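Local coordinates for terminal oxygenase component of carbazole (Janthinobacterium sp., PDB 7BUG), which forms the terminal oxygenase of carbazole 1,9a-dioxygenase and adds dioxygen to the angular C-9a and adjacent C-1 positions of carbazole, at residues R147-N152 with W265-K271; D157-G162 with Q298-C304; N170-V175 with Y286-N292; I191-N196 with W321-A325. All coordinates share one frame; numbering follows the deposited sequence. Where two conformers were deposited one is given.

How the contacts relate
All four contacts lie in the catalytic part of the chain, whose iron is held by H183, H187 and D333. Contacts 1, 2 and 3 reach the same antiparallel sheet. Contacts 1 and 3 have centres about 15 Å apart and touch where G268 O meets Y286 N at 3.1 Å, a probable hydrogen bond between neighbouring strands. Contacts 1 and 2 meet where N152 O packs on M158 CE at 3.6 Å. Contact 4 joins two helices and touches contact 2 where L300 CD1 meets W321 CB at 3.7 Å. The side chain of Y286 in contact 3 lies about 7 Å from the iron. The side chain of Q298 in contact 2 is about 9 Å from the bound iron.

Contact 1 (R147-N152 with W265-K271); sequences RDTPPN and WLPGVLK
P150 and P151 lie over one face of the W265 indole. P150 CA sits above the five-membered ring, 4.1 Å from its centroid and only 10° off the ring normal. P151 CD sits above the six-membered ring, 3.7 Å from its centroid. Both are CH-pi contacts. The indole is placed by W265 CG lying anti to its own carbonyl carbon (chi1 -57°). P150 CG presses on the V269 methyls. It is 3.5 Å from V269 CG2, a tight fit.

K271 runs out as an extended chain past P150. Its ammonium group donates to the backbone carbonyl of P151, with K271 NZ 2.9 Å from P151 O. The nitrogen approaches from well above the carbonyl plane (57° out of it). The amide of N152 is close by, and its ND2 is held by D155.

At the other end, D148 CB packs against P267 CD at 3.7 Å, the two side chains crossing at about a right angle. R147 grips the D148 carboxylate side-on through NE and NH2. A water lies 2.7 Å from both R147 O and L266 O.

Opposite W265 the chain makes a classic beta bulge at G268 and V269, and the peptide bond before P267 is cis. The contact thus packs the loop before strand 158-167 on a turn of the central sheet. Strand 281-288 backs P150 and K271 through F283, strand 28-32 packs on P267, and helix 360-372 packs on L266.

Contact 2 (D157-G162 with Q298-C304); sequences DMEILG and QTLGKPC
M158 CG is anti to the backbone N (chi1 -174°), and the chain then bends at chi2 and chi3. This folds the sulfur back over the opposite strand, where M158 SD lies 3.5 Å from K302 N. E159 has two conformers; in one of them its CG packs against C304 CB. On the face that carries M158, I160 CG2 packs on T299 CB at 3.7 Å, and I160 CD1 reaches over G301 CA.

The backbones pair as antiparallel strands. E159 with K302 and L161 with L300 are hydrogen-bonded pairs. M158 with P303, I160 with G301 and G162 with T299 are non-hydrogen-bonded pairs. L300 N reaches L161 O at 2.8 Å, nearly in line with the carbonyl bond. C304 N to D157 O, at 2.9 Å, adds a bond at the end of the pairing. G162 and T299 pair closely, with G162 CA 4.1 Å from T299 CA.

The pair forms an edge of the antiparallel sheet in the Bet v 1-like catalytic domain. Strand 158-167 is the outermost strand of this sheet within the chain. Strand 281-288 flanks strand 293-303 on its other side, and helix 307-327 packs on L161 and K302 through Y313.

Contact 3 (N170-V175 with Y286-N292); sequences NWRLAV and YVPIDEN
The N-terminal end of helix 171-179 packs here on the far part of strand 281-288 and the turn that follows it. N170 is the N-cap. Its OD1 accepts from R172 N and R172 NE, each at 2.9 Å, from opposite faces of the amide plane. The amide nitrogen crosses the contact: N170 ND2 donates to E291 O at 2.9 Å, almost straight at 174°, and also to K22 O. With CG anti to the backbone N (chi1 -178°), the amide spans the gap from the helix to the turn. A water also bridges W171 N and D290 O.

The W171 indole takes P288 over one face, with P288 CG 3.8 Å from the centroid of the five-membered ring, a CH-pi contact. R172 CG lies over the opposite face. The Y286 ring lies flat beneath the next turn of the helix. V175 CA stands over its face, 4.0 Å from the ring centroid, and A174 CB meets Y286 CD1 at 3.5 Å. Y286 OH is held by E284. In the turn, N292 N donates to D290 OD1, an Asx turn.

Helix 331-344 packs on A174 and Y286 through R337. Strand 293-303 flanks strand 281-288, and strand 28-32 meets P288 through Y30.

Contact 4 (I191-N196 with W321-A325); sequences ILVKDN and WKPMA
M324 reaches across to the helix of L192, with CG anti to the backbone N (chi1 -162°) and the rest of the chain extended. It meets L192 at about a right angle. M324 CG is 3.8 Å from L192 CA, and M324 SD is 4.1 Å from L192 CD1. The methyl points on toward the end of helix 191-195. Some of its approaches are too short to be real, so its exact place is doubtful.

L192 fills the buried side. Its CD2 branch rests on the methyl of A325, with L192 CD2 3.9 Å from A325 CB. Its other branch, CD1, borders the indole rim at W321 CZ3. The N196 amide meets the same indole at its edge, the two planes turned 70° apart, with N196 OD1 3.7 Å from W321 CH2. The amide is held elsewhere, OD1 by K256 and ND2 by N277, while W321 NE1 is bonded to E316.

The other side is looser. I191 is exposed and touches M324 at 4.2 Å, from I191 CG2 to M324 CG. D195 is also exposed on this side. No hydrogen bond crosses between the segments.

This is largely apolar packing of a short helix on a long one. The axes of segments 191-195 and 321-325 come within 9.7 Å of each other, at 109°. Helix 307-327 has a wider pi-type turn here, kinked at P323. The contact joins helix 191-195, which follows the iron ligands H183 and H187 in the chain, to the long helix after strand 293-303.

Contact 1 (R147-N152 with W265-K271)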
loop_
_atom_site.group_PDB
_atom_site.type_symbol
_atom_site.label_atom_id
_atom_site.label_comp_id
_atom_site.label_asym_id
_atom_site.label_seq_id
_atom_site.Cartn_x
_atom_site.Cartn_y
_atom_site.Cartn_z
ATOM N N ARG A 147 32.227 16.999 -15.755
ATOM C CA ARG A 147 31.023 17.771 -16.107
ATOM C C ARG A 147 30.001 17.710 -14.957
ATOM O O ARG A 147 29.286 18.711 -14.752
ATOM C CB ARG A 147 30.366 17.268 -17.374
ATOM C CG ARG A 147 29.352 18.256 -17.924
ATOM C CD ARG A 147 28.358 17.649 -18.837
ATOM N NE ARG A 147 27.549 16.599 -18.183
ATOM C CZ ARG A 147 26.752 15.774 -18.843
ATOM N NH1 ARG A 147 26.535 15.956 -20.150
ATOM N NH2 ARG A 147 26.091 14.812 -18.220
ATOM N N ASP A 148 29.933 16.552 -14.289
ATOM C CA ASP A 148 28.835 16.233 -13.337
ATOM C C ASP A 148 29.404 16.165 -11.933
ATOM O O ASP A 148 28.756 15.549 -11.072
ATOM C CB ASP A 148 28.150 14.924 -13.721
ATOM C CG ASP A 148 27.276 15.033 -14.963
ATOM O OD1 ASP A 148 26.892 16.152 -15.319
ATOM O OD2 ASP A 148 27.046 13.971 -15.611
ATOM N N THR A 149 30.497 16.863 -11.657
ATOM C CA THR A 149 31.116 16.883 -10.316
ATOM C C THR A 149 31.424 18.326 -10.014
ATOM O O THR A 149 31.655 19.129 -10.927
ATOM C CB THR A 149 32.366 16.006 -10.186
ATOM O OG1 THR A 149 33.326 16.401 -11.170
ATOM C CG2 THR A 149 32.098 14.540 -10.385
ATOM N N PRO A 150 31.353 18.739 -8.744
ATOM C CA PRO A 150 31.599 20.135 -8.432
ATOM C C PRO A 150 33.066 20.446 -8.663
ATOM O O PRO A 150 33.920 19.557 -8.592
ATOM C CB PRO A 150 31.298 20.229 -6.924
ATOM C CG PRO A 150 30.402 19.056 -6.695
ATOM C CD PRO A 150 30.926 17.941 -7.584
ATOM N N PRO A 151 33.402 21.729 -8.826
ATOM C CA PRO A 151 34.817 22.103 -8.915
ATOM C C PRO A 151 35.601 21.614 -7.676
ATOM O O PRO A 151 35.065 21.632 -6.562
ATOM C CB PRO A 151 34.791 23.638 -8.967
ATOM C CG PRO A 151 33.388 24.020 -9.345
ATOM C CD PRO A 151 32.502 22.883 -8.862
ATOM N N ASN A 152 36.846 21.180 -7.916
ATOM C CA ASN A 152 37.879 20.741 -6.926
ATOM C C ASN A 152 37.658 19.294 -6.491
ATOM O O ASN A 152 38.542 18.734 -5.891
ATOM C CB ASN A 152 38.032 21.729 -5.752
ATOM C CG ASN A 152 38.367 23.133 -6.245
ATOM O OD1 ASN A 152 37.493 23.979 -6.378
ATOM N ND2 ASN A 152 39.615 23.345 -6.654
ATOM N N TRP A 265 25.126 21.876 -8.125
ATOM C CA TRP A 265 25.525 21.514 -9.517
ATOM C C TRP A 265 24.599 20.425 -10.029
ATOM O O TRP A 265 24.310 19.489 -9.259
ATOM C CB TRP A 265 26.978 21.033 -9.495
ATOM C CG TRP A 265 27.895 22.068 -8.926
ATOM C CD1 TRP A 265 28.178 22.281 -7.613
ATOM C CD2 TRP A 265 28.544 23.132 -9.653
ATOM N NE1 TRP A 265 28.999 23.372 -7.457
ATOM C CE2 TRP A 265 29.233 23.917 -8.700
ATOM C CE3 TRP A 265 28.605 23.486 -11.013
ATOM C CZ2 TRP A 265 29.985 25.037 -9.062
ATOM C CZ3 TRP A 265 29.321 24.609 -11.357
ATOM C CH2 TRP A 265 30.003 25.361 -10.398
ATOM N N LEU A 266 24.249 20.480 -11.313
ATOM C CA LEU A 266 23.702 19.279 -11.983
ATOM C C LEU A 266 24.721 18.153 -11.883
ATOM O O LEU A 266 25.915 18.364 -12.073
ATOM C CB LEU A 266 23.304 19.576 -13.428
ATOM C CG LEU A 266 21.973 20.302 -13.604
ATOM C CD1 LEU A 266 21.904 20.865 -15.021
ATOM C CD2 LEU A 266 20.785 19.376 -13.362
ATOM N N PRO A 267 24.265 16.893 -11.704
ATOM C CA PRO A 267 22.832 16.553 -11.649
ATOM C C PRO A 267 22.107 16.696 -10.291
ATOM O O PRO A 267 20.903 16.436 -10.211
ATOM C CB PRO A 267 22.831 15.054 -12.008
ATOM C CG PRO A 267 24.156 14.568 -11.403
ATOM C CD PRO A 267 25.117 15.696 -11.675
ATOM N N GLY A 268 22.823 17.090 -9.263
ATOM C CA GLY A 268 22.238 17.275 -7.924
ATOM C C GLY A 268 23.287 17.016 -6.863
ATOM O O GLY A 268 23.211 16.014 -6.094
ATOM N N VAL A 269 24.271 17.904 -6.797
ATOM C CA VAL A 269 25.408 17.752 -5.875
ATOM C C VAL A 269 25.747 19.136 -5.341
ATOM O O VAL A 269 25.923 20.108 -6.120
ATOM C CB VAL A 269 26.633 17.036 -6.469
ATOM C CG1 VAL A 269 27.053 17.601 -7.793
ATOM C CG2 VAL A 269 27.798 17.078 -5.531
ATOM N N LEU A 270 25.811 19.208 -4.019
ATOM C CA LEU A 270 26.107 20.435 -3.255
ATOM C C LEU A 270 27.591 20.445 -2.885
ATOM O O LEU A 270 28.164 19.422 -2.452
ATOM C CB LEU A 270 25.248 20.434 -1.990
ATOM C CG LEU A 270 25.297 21.695 -1.120
ATOM C CD1 LEU A 270 24.447 22.801 -1.732
ATOM C CD2 LEU A 270 24.824 21.402 0.297
ATOM N N LYS A 271 28.198 21.627 -2.982
ATOM C CA LYS A 271 29.554 21.905 -2.482
ATOM C C LYS A 271 29.477 23.022 -1.453
ATOM O O LYS A 271 28.920 24.088 -1.749
ATOM C CB LYS A 271 30.461 22.297 -3.640
ATOM C CG LYS A 271 31.869 22.660 -3.191
ATOM C CD LYS A 271 32.765 23.073 -4.326
ATOM C CE LYS A 271 34.066 23.651 -3.840
ATOM N NZ LYS A 271 34.955 24.019 -4.963
HETATM O O HOH W 1 27.097 20.025 -13.785
#

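Contact 2 (D157-G162 with Q298-C304)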
loop_
_atom_site.group_PDB
_atom_site.type_symbol
_atom_site.label_atom_id
_atom_site.label_comp_id
_atom_site.label_asym_id
_atom_site.label_seq_id
_atom_site.Cartn_x
_atom_site.Cartn_y
_atom_site.Cartn_z
ATOM N N ASP A 157 45.149 16.314 -5.450
ATOM C CA ASP A 157 45.558 16.217 -4.019
ATOM C C ASP A 157 44.333 16.143 -3.091
ATOM O O ASP A 157 44.505 15.925 -1.898
ATOM C CB ASP A 157 46.506 17.359 -3.616
ATOM C CG ASP A 157 45.890 18.744 -3.574
ATOM O OD1 ASP A 157 44.835 18.961 -4.255
ATOM O OD2 ASP A 157 46.460 19.614 -2.836
ATOM N N MET A 158 43.126 16.231 -3.633
ATOM C CA MET A 158 41.897 16.198 -2.798
ATOM C C MET A 158 41.608 14.764 -2.344
ATOM O O MET A 158 41.468 13.857 -3.188
ATOM C CB MET A 158 40.720 16.760 -3.593
ATOM C CG MET A 158 39.462 16.883 -2.747
ATOM S SD MET A 158 39.552 18.224 -1.549
ATOM C CE MET A 158 39.646 19.685 -2.580
ATOM N N GLU A 159 41.668 14.519 -1.032
ATOM C CA GLU A 159 41.329 13.213 -0.430
ATOM C C GLU A 159 39.851 13.261 -0.041
ATOM O O GLU A 159 39.415 14.249 0.629
ATOM C CB GLU A 159 42.240 12.864 0.746
ATOM C CG GLU A 159 43.656 12.549 0.294
ATOM C CD GLU A 159 43.768 11.438 -0.743
ATOM O OE1 GLU A 159 43.119 10.375 -0.572
ATOM O OE2 GLU A 159 44.559 11.622 -1.714
ATOM N N ILE A 160 39.139 12.268 -0.526
ATOM C CA ILE A 160 37.678 12.163 -0.319
ATOM C C ILE A 160 37.393 11.000 0.615
ATOM O O ILE A 160 37.870 9.884 0.394
ATOM C CB ILE A 160 36.986 12.006 -1.671
ATOM C CG1 ILE A 160 37.105 13.260 -2.551
ATOM C CG2 ILE A 160 35.549 11.577 -1.453
ATOM C CD1 ILE A 160 36.542 14.542 -1.979
ATOM N N LEU A 161 36.559 11.266 1.612
ATOM C CA LEU A 161 36.083 10.236 2.537
ATOM C C LEU A 161 34.577 10.467 2.689
ATOM O O LEU A 161 34.161 11.620 2.651
ATOM C CB LEU A 161 36.833 10.368 3.857
ATOM C CG LEU A 161 38.318 10.000 3.794
ATOM C CD1 LEU A 161 39.020 10.466 5.075
ATOM C CD2 LEU A 161 38.454 8.520 3.599
ATOM N N GLY A 162 33.811 9.420 2.939
ATOM C CA GLY A 162 32.367 9.683 2.975
ATOM C C GLY A 162 31.532 8.655 3.673
ATOM O O GLY A 162 32.026 7.683 4.303
ATOM N N GLN A 298 27.389 11.361 0.920
ATOM C CA GLN A 298 28.034 12.498 1.597
ATOM C C GLN A 298 29.560 12.292 1.504
ATOM O O GLN A 298 30.009 11.124 1.753
ATOM C CB GLN A 298 27.707 12.481 3.092
ATOM C CG GLN A 298 26.318 12.904 3.485
ATOM C CD GLN A 298 26.147 12.625 4.976
ATOM O OE1 GLN A 298 26.319 11.496 5.426
ATOM N NE2 GLN A 298 25.908 13.679 5.734
ATOM N N THR A 299 30.315 13.323 1.140
ATOM C CA THR A 299 31.792 13.266 1.116
ATOM C C THR A 299 32.371 14.526 1.750
ATOM O O THR A 299 31.747 15.572 1.699
ATOM C CB THR A 299 32.388 13.103 -0.293
ATOM O OG1 THR A 299 32.236 14.320 -1.013
ATOM C CG2 THR A 299 31.765 11.955 -1.071
ATOM N N LEU A 300 33.515 14.356 2.423
ATOM C CA LEU A 300 34.342 15.483 2.875
ATOM C C LEU A 300 35.682 15.352 2.163
ATOM O O LEU A 300 36.234 14.227 2.085
ATOM C CB LEU A 300 34.558 15.437 4.393
ATOM C CG LEU A 300 33.283 15.538 5.233
ATOM C CD1 LEU A 300 33.648 15.453 6.724
ATOM C CD2 LEU A 300 32.557 16.828 4.951
ATOM N N GLY A 301 36.137 16.467 1.659
ATOM C CA GLY A 301 37.424 16.534 0.964
ATOM C C GLY A 301 38.421 17.377 1.717
ATOM O O GLY A 301 38.032 18.448 2.200
ATOM N N LYS A 302 39.680 16.936 1.728
ATOM C CA LYS A 302 40.776 17.769 2.270
ATOM C C LYS A 302 41.995 17.542 1.399
ATOM O O LYS A 302 42.347 16.393 1.150
ATOM C CB LYS A 302 41.087 17.314 3.694
ATOM C CG LYS A 302 42.130 18.161 4.401
ATOM C CD LYS A 302 42.339 17.701 5.827
ATOM C CE LYS A 302 43.136 18.671 6.663
ATOM N NZ LYS A 302 44.211 19.277 5.858
ATOM N N PRO A 303 42.643 18.607 0.889
ATOM C CA PRO A 303 43.947 18.426 0.250
ATOM C C PRO A 303 44.924 17.753 1.210
ATOM O O PRO A 303 45.096 18.180 2.362
ATOM C CB PRO A 303 44.376 19.843 -0.095
ATOM C CG PRO A 303 43.072 20.638 -0.148
ATOM C CD PRO A 303 42.209 20.016 0.928
ATOM N N CYS A 304 45.560 16.699 0.729
ATOM C CA CYS A 304 46.581 15.906 1.453
ATOM C C CYS A 304 47.743 15.665 0.483
ATOM O O CYS A 304 47.493 15.183 -0.654
ATOM C CB CYS A 304 46.055 14.554 1.903
ATOM S SG CYS A 304 44.738 14.683 3.136
#

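Contact 3 (N170-V175 with Y286-N292)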
loop_
_atom_site.group_PDB
_atom_site.type_symbol
_atom_site.label_atom_id
_atom_site.label_comp_id
_atom_site.label_asym_id
_atom_site.label_seq_id
_atom_site.Cartn_x
_atom_site.Cartn_y
_atom_site.Cartn_z
ATOM N N ASN A 170 11.889 12.067 -2.030
ATOM C CA ASN A 170 12.306 12.366 -3.416
ATOM C C ASN A 170 13.618 13.147 -3.371
ATOM O O ASN A 170 13.826 14.010 -2.500
ATOM C CB ASN A 170 11.199 13.138 -4.135
ATOM C CG ASN A 170 11.508 13.453 -5.569
ATOM O OD1 ASN A 170 12.064 14.510 -5.873
ATOM N ND2 ASN A 170 11.236 12.482 -6.407
ATOM N N TRP A 171 14.462 12.944 -4.375
ATOM C CA TRP A 171 15.777 13.578 -4.482
ATOM C C TRP A 171 15.665 15.101 -4.474
ATOM O O TRP A 171 16.600 15.734 -3.997
ATOM C CB TRP A 171 16.533 13.076 -5.753
ATOM C CG TRP A 171 15.943 13.572 -7.042
ATOM C CD1 TRP A 171 14.826 13.153 -7.688
ATOM C CD2 TRP A 171 16.474 14.643 -7.840
ATOM N NE1 TRP A 171 14.626 13.897 -8.842
ATOM C CE2 TRP A 171 15.630 14.809 -8.953
ATOM C CE3 TRP A 171 17.601 15.443 -7.693
ATOM C CZ2 TRP A 171 15.901 15.764 -9.951
ATOM C CZ3 TRP A 171 17.850 16.413 -8.640
ATOM C CH2 TRP A 171 17.005 16.558 -9.747
ATOM N N ARG A 172 14.650 15.687 -5.088
ATOM C CA ARG A 172 14.588 17.166 -5.190
ATOM C C ARG A 172 14.354 17.807 -3.823
ATOM O O ARG A 172 14.850 18.922 -3.574
ATOM C CB ARG A 172 13.469 17.533 -6.147
ATOM C CG ARG A 172 13.818 17.070 -7.561
ATOM C CD ARG A 172 12.605 17.152 -8.475
ATOM N NE ARG A 172 11.505 16.311 -8.012
ATOM C CZ ARG A 172 10.315 16.239 -8.537
ATOM N NH1 ARG A 172 10.009 16.982 -9.598
ATOM N NH2 ARG A 172 9.404 15.470 -7.990
ATOM N N LEU A 173 13.619 17.121 -2.967
ATOM C CA LEU A 173 13.405 17.681 -1.598
ATOM C C LEU A 173 14.753 17.722 -0.868
ATOM O O LEU A 173 15.034 18.676 -0.171
ATOM C CB LEU A 173 12.378 16.791 -0.891
ATOM C CG LEU A 173 11.004 16.726 -1.554
ATOM C CD1 LEU A 173 10.061 15.844 -0.730
ATOM C CD2 LEU A 173 10.444 18.120 -1.781
ATOM N N ALA A 174 15.637 16.755 -1.134
ATOM C CA ALA A 174 16.989 16.685 -0.567
ATOM C C ALA A 174 17.873 17.812 -1.133
ATOM O O ALA A 174 18.549 18.532 -0.390
ATOM C CB ALA A 174 17.588 15.320 -0.876
ATOM N N VAL A 175 17.856 17.994 -2.471
ATOM C CA VAL A 175 18.660 19.057 -3.114
ATOM C C VAL A 175 18.260 20.400 -2.528
ATOM O O VAL A 175 19.141 21.223 -2.176
ATOM C CB VAL A 175 18.448 19.084 -4.632
ATOM C CG1 VAL A 175 19.124 20.309 -5.241
ATOM C CG2 VAL A 175 19.016 17.833 -5.262
ATOM N N TYR A 286 22.493 13.877 -3.906
ATOM C CA TYR A 286 21.137 13.388 -3.649
ATOM C C TYR A 286 20.712 12.603 -4.877
ATOM O O TYR A 286 20.171 13.175 -5.852
ATOM C CB TYR A 286 20.237 14.558 -3.328
ATOM C CG TYR A 286 20.889 15.635 -2.508
ATOM C CD1 TYR A 286 21.028 15.533 -1.120
ATOM C CD2 TYR A 286 21.447 16.735 -3.132
ATOM C CE1 TYR A 286 21.630 16.551 -0.397
ATOM C CE2 TYR A 286 22.067 17.742 -2.416
ATOM C CZ TYR A 286 22.160 17.655 -1.040
ATOM O OH TYR A 286 22.797 18.740 -0.443
ATOM N N VAL A 287 20.984 11.329 -4.832
ATOM C CA VAL A 287 20.893 10.481 -6.048
ATOM C C VAL A 287 19.519 9.826 -6.106
ATOM O O VAL A 287 19.150 9.038 -5.218
ATOM C CB VAL A 287 22.006 9.434 -6.038
ATOM C CG1 VAL A 287 21.916 8.573 -7.276
ATOM C CG2 VAL A 287 23.354 10.109 -5.904
ATOM N N PRO A 288 18.763 10.016 -7.204
ATOM C CA PRO A 288 17.438 9.436 -7.300
ATOM C C PRO A 288 17.508 7.914 -7.425
ATOM O O PRO A 288 18.197 7.353 -8.311
ATOM C CB PRO A 288 16.826 10.019 -8.596
ATOM C CG PRO A 288 17.758 11.114 -8.988
ATOM C CD PRO A 288 19.107 10.775 -8.398
ATOM N N ILE A 289 16.805 7.245 -6.512
ATOM C CA ILE A 289 16.626 5.768 -6.524
ATOM C C ILE A 289 15.312 5.439 -7.201
ATOM O O ILE A 289 15.286 4.626 -8.137
ATOM C CB ILE A 289 16.729 5.160 -5.103
ATOM C CG1 ILE A 289 18.158 5.276 -4.597
ATOM C CG2 ILE A 289 16.230 3.735 -5.065
ATOM C CD1 ILE A 289 18.327 4.935 -3.150
ATOM N N ASP A 290 14.244 6.091 -6.757
ATOM C CA ASP A 290 12.908 5.977 -7.389
ATOM C C ASP A 290 12.176 7.265 -7.002
ATOM O O ASP A 290 12.814 8.157 -6.487
ATOM C CB ASP A 290 12.205 4.684 -6.977
ATOM C CG ASP A 290 11.870 4.557 -5.506
ATOM O OD1 ASP A 290 11.877 5.570 -4.782
ATOM O OD2 ASP A 290 11.573 3.386 -5.069
ATOM N N GLU A 291 10.875 7.364 -7.249
ATOM C CA GLU A 291 10.144 8.632 -7.054
ATOM C C GLU A 291 10.187 9.028 -5.593
ATOM O O GLU A 291 9.972 10.164 -5.298
ATOM C CB GLU A 291 8.716 8.423 -7.547
ATOM C CG GLU A 291 8.674 8.025 -9.013
ATOM C CD GLU A 291 8.656 6.539 -9.422
ATOM O OE1 GLU A 291 8.136 6.294 -10.569
ATOM O OE2 GLU A 291 9.137 5.615 -8.661
ATOM N N ASN A 292 10.389 8.070 -4.693
ATOM C CA ASN A 292 10.191 8.258 -3.233
ATOM C C ASN A 292 11.502 8.230 -2.432
ATOM O O ASN A 292 11.439 8.394 -1.207
ATOM C CB ASN A 292 9.324 7.106 -2.709
ATOM C CG ASN A 292 8.006 6.982 -3.426
ATOM O OD1 ASN A 292 7.345 7.985 -3.694
ATOM N ND2 ASN A 292 7.703 5.765 -3.864
HETATM O O HOH W 2 14.183 10.391 -5.732
#

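Contact 4 (I191-N196 with W321-A325)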
loop_
_atom_site.group_PDB
_atom_site.type_symbol
_atom_site.label_atom_id
_atom_site.label_comp_id
_atom_site.label_asym_id
_atom_site.label_seq_id
_atom_site.Cartn_x
_atom_site.Cartn_y
_atom_site.Cartn_z
ATOM N N ILE A 191 25.482 19.539 17.799
ATOM C CA ILE A 191 26.730 19.253 18.563
ATOM C C ILE A 191 27.904 19.858 17.790
ATOM O O ILE A 191 28.815 20.394 18.451
ATOM C CB ILE A 191 26.895 17.735 18.783
ATOM C CG1 ILE A 191 28.126 17.415 19.635
ATOM C CG2 ILE A 191 26.943 16.985 17.452
ATOM C CD1 ILE A 191 27.946 17.707 21.116
ATOM N N LEU A 192 27.875 19.816 16.438
ATOM C CA LEU A 192 29.024 20.301 15.616
ATOM C C LEU A 192 29.203 21.800 15.883
ATOM O O LEU A 192 30.330 22.258 16.074
ATOM C CB LEU A 192 28.797 20.025 14.116
ATOM C CG LEU A 192 29.774 20.721 13.160
ATOM C CD1 LEU A 192 31.157 20.124 13.279
ATOM C CD2 LEU A 192 29.315 20.612 11.702
ATOM N N VAL A 193 28.107 22.553 15.879
ATOM C CA VAL A 193 28.113 24.030 16.019
ATOM C C VAL A 193 28.723 24.356 17.408
ATOM O O VAL A 193 29.564 25.277 17.493
ATOM C CB VAL A 193 26.688 24.584 15.819
ATOM C CG1 VAL A 193 26.574 26.041 16.199
ATOM C CG2 VAL A 193 26.182 24.386 14.382
ATOM N N LYS A 194 28.401 23.569 18.435
ATOM C CA LYS A 194 28.919 23.812 19.817
ATOM C C LYS A 194 30.379 23.351 19.914
ATOM O O LYS A 194 31.225 24.166 20.242
ATOM C CB LYS A 194 28.075 23.095 20.879
ATOM C CG LYS A 194 26.567 23.104 20.658
ATOM C CD LYS A 194 25.777 22.497 21.814
ATOM C CE LYS A 194 24.283 22.446 21.552
ATOM N NZ LYS A 194 23.680 23.802 21.555
ATOM N N ASP A 195 30.650 22.073 19.665
ATOM C CA ASP A 195 31.972 21.449 19.898
ATOM C C ASP A 195 33.008 21.885 18.862
ATOM O O ASP A 195 34.205 21.673 19.164
ATOM C CB ASP A 195 31.902 19.934 19.909
ATOM C CG ASP A 195 31.180 19.362 21.111
ATOM O OD1 ASP A 195 30.677 20.163 21.914
ATOM O OD2 ASP A 195 31.095 18.116 21.191
ATOM N N ASN A 196 32.608 22.374 17.674
ATOM C CA ASN A 196 33.596 22.890 16.680
ATOM C C ASN A 196 33.497 24.408 16.586
ATOM O O ASN A 196 34.167 24.979 15.736
ATOM C CB ASN A 196 33.491 22.259 15.279
ATOM C CG ASN A 196 34.793 22.395 14.518
ATOM O OD1 ASN A 196 35.866 22.223 15.121
ATOM N ND2 ASN A 196 34.712 22.675 13.213
ATOM N N TRP A 321 34.984 13.915 12.318
ATOM C CA TRP A 321 34.139 14.638 11.331
ATOM C C TRP A 321 32.928 13.793 10.902
ATOM O O TRP A 321 31.854 14.401 10.633
ATOM C CB TRP A 321 34.968 15.119 10.146
ATOM C CG TRP A 321 36.105 15.994 10.559
ATOM C CD1 TRP A 321 37.429 15.782 10.299
ATOM C CD2 TRP A 321 36.044 17.176 11.356
ATOM N NE1 TRP A 321 38.186 16.769 10.862
ATOM C CE2 TRP A 321 37.371 17.651 11.499
ATOM C CE3 TRP A 321 35.010 17.883 11.954
ATOM C CZ2 TRP A 321 37.676 18.798 12.218
ATOM C CZ3 TRP A 321 35.309 19.031 12.636
ATOM C CH2 TRP A 321 36.627 19.475 12.773
ATOM N N LYS A 322 33.074 12.493 10.754
ATOM C CA LYS A 322 31.938 11.621 10.390
ATOM C C LYS A 322 30.890 11.658 11.505
ATOM O O LYS A 322 29.724 11.952 11.253
ATOM C CB LYS A 322 32.393 10.221 10.007
ATOM C CG LYS A 322 31.236 9.269 9.736
ATOM C CD LYS A 322 31.700 7.972 9.142
ATOM C CE LYS A 322 30.601 6.934 9.103
ATOM N NZ LYS A 322 31.161 5.576 8.898
ATOM N N PRO A 323 31.208 11.331 12.782
ATOM C CA PRO A 323 30.157 11.302 13.801
ATOM C C PRO A 323 29.637 12.704 14.141
ATOM O O PRO A 323 28.443 12.823 14.410
ATOM C CB PRO A 323 30.820 10.590 15.004
ATOM C CG PRO A 323 32.287 10.791 14.795
ATOM C CD PRO A 323 32.492 10.828 13.286
ATOM N N MET A 324 30.477 13.732 14.149
ATOM C CA MET A 324 30.074 15.068 14.647
ATOM C C MET A 324 29.300 15.826 13.560
ATOM O O MET A 324 28.370 16.574 13.884
ATOM C CB MET A 324 31.279 15.898 15.050
ATOM C CG MET A 324 30.906 17.046 15.923
ATOM S SD MET A 324 32.411 17.929 16.446
ATOM C CE MET A 324 31.769 19.555 16.770
ATOM N N ALA A 325 29.725 15.682 12.308
ATOM C CA ALA A 325 29.260 16.534 11.189
ATOM C C ALA A 325 28.352 15.699 10.272
ATOM O O ALA A 325 27.154 16.061 10.154
ATOM C CB ALA A 325 30.469 17.079 10.452
#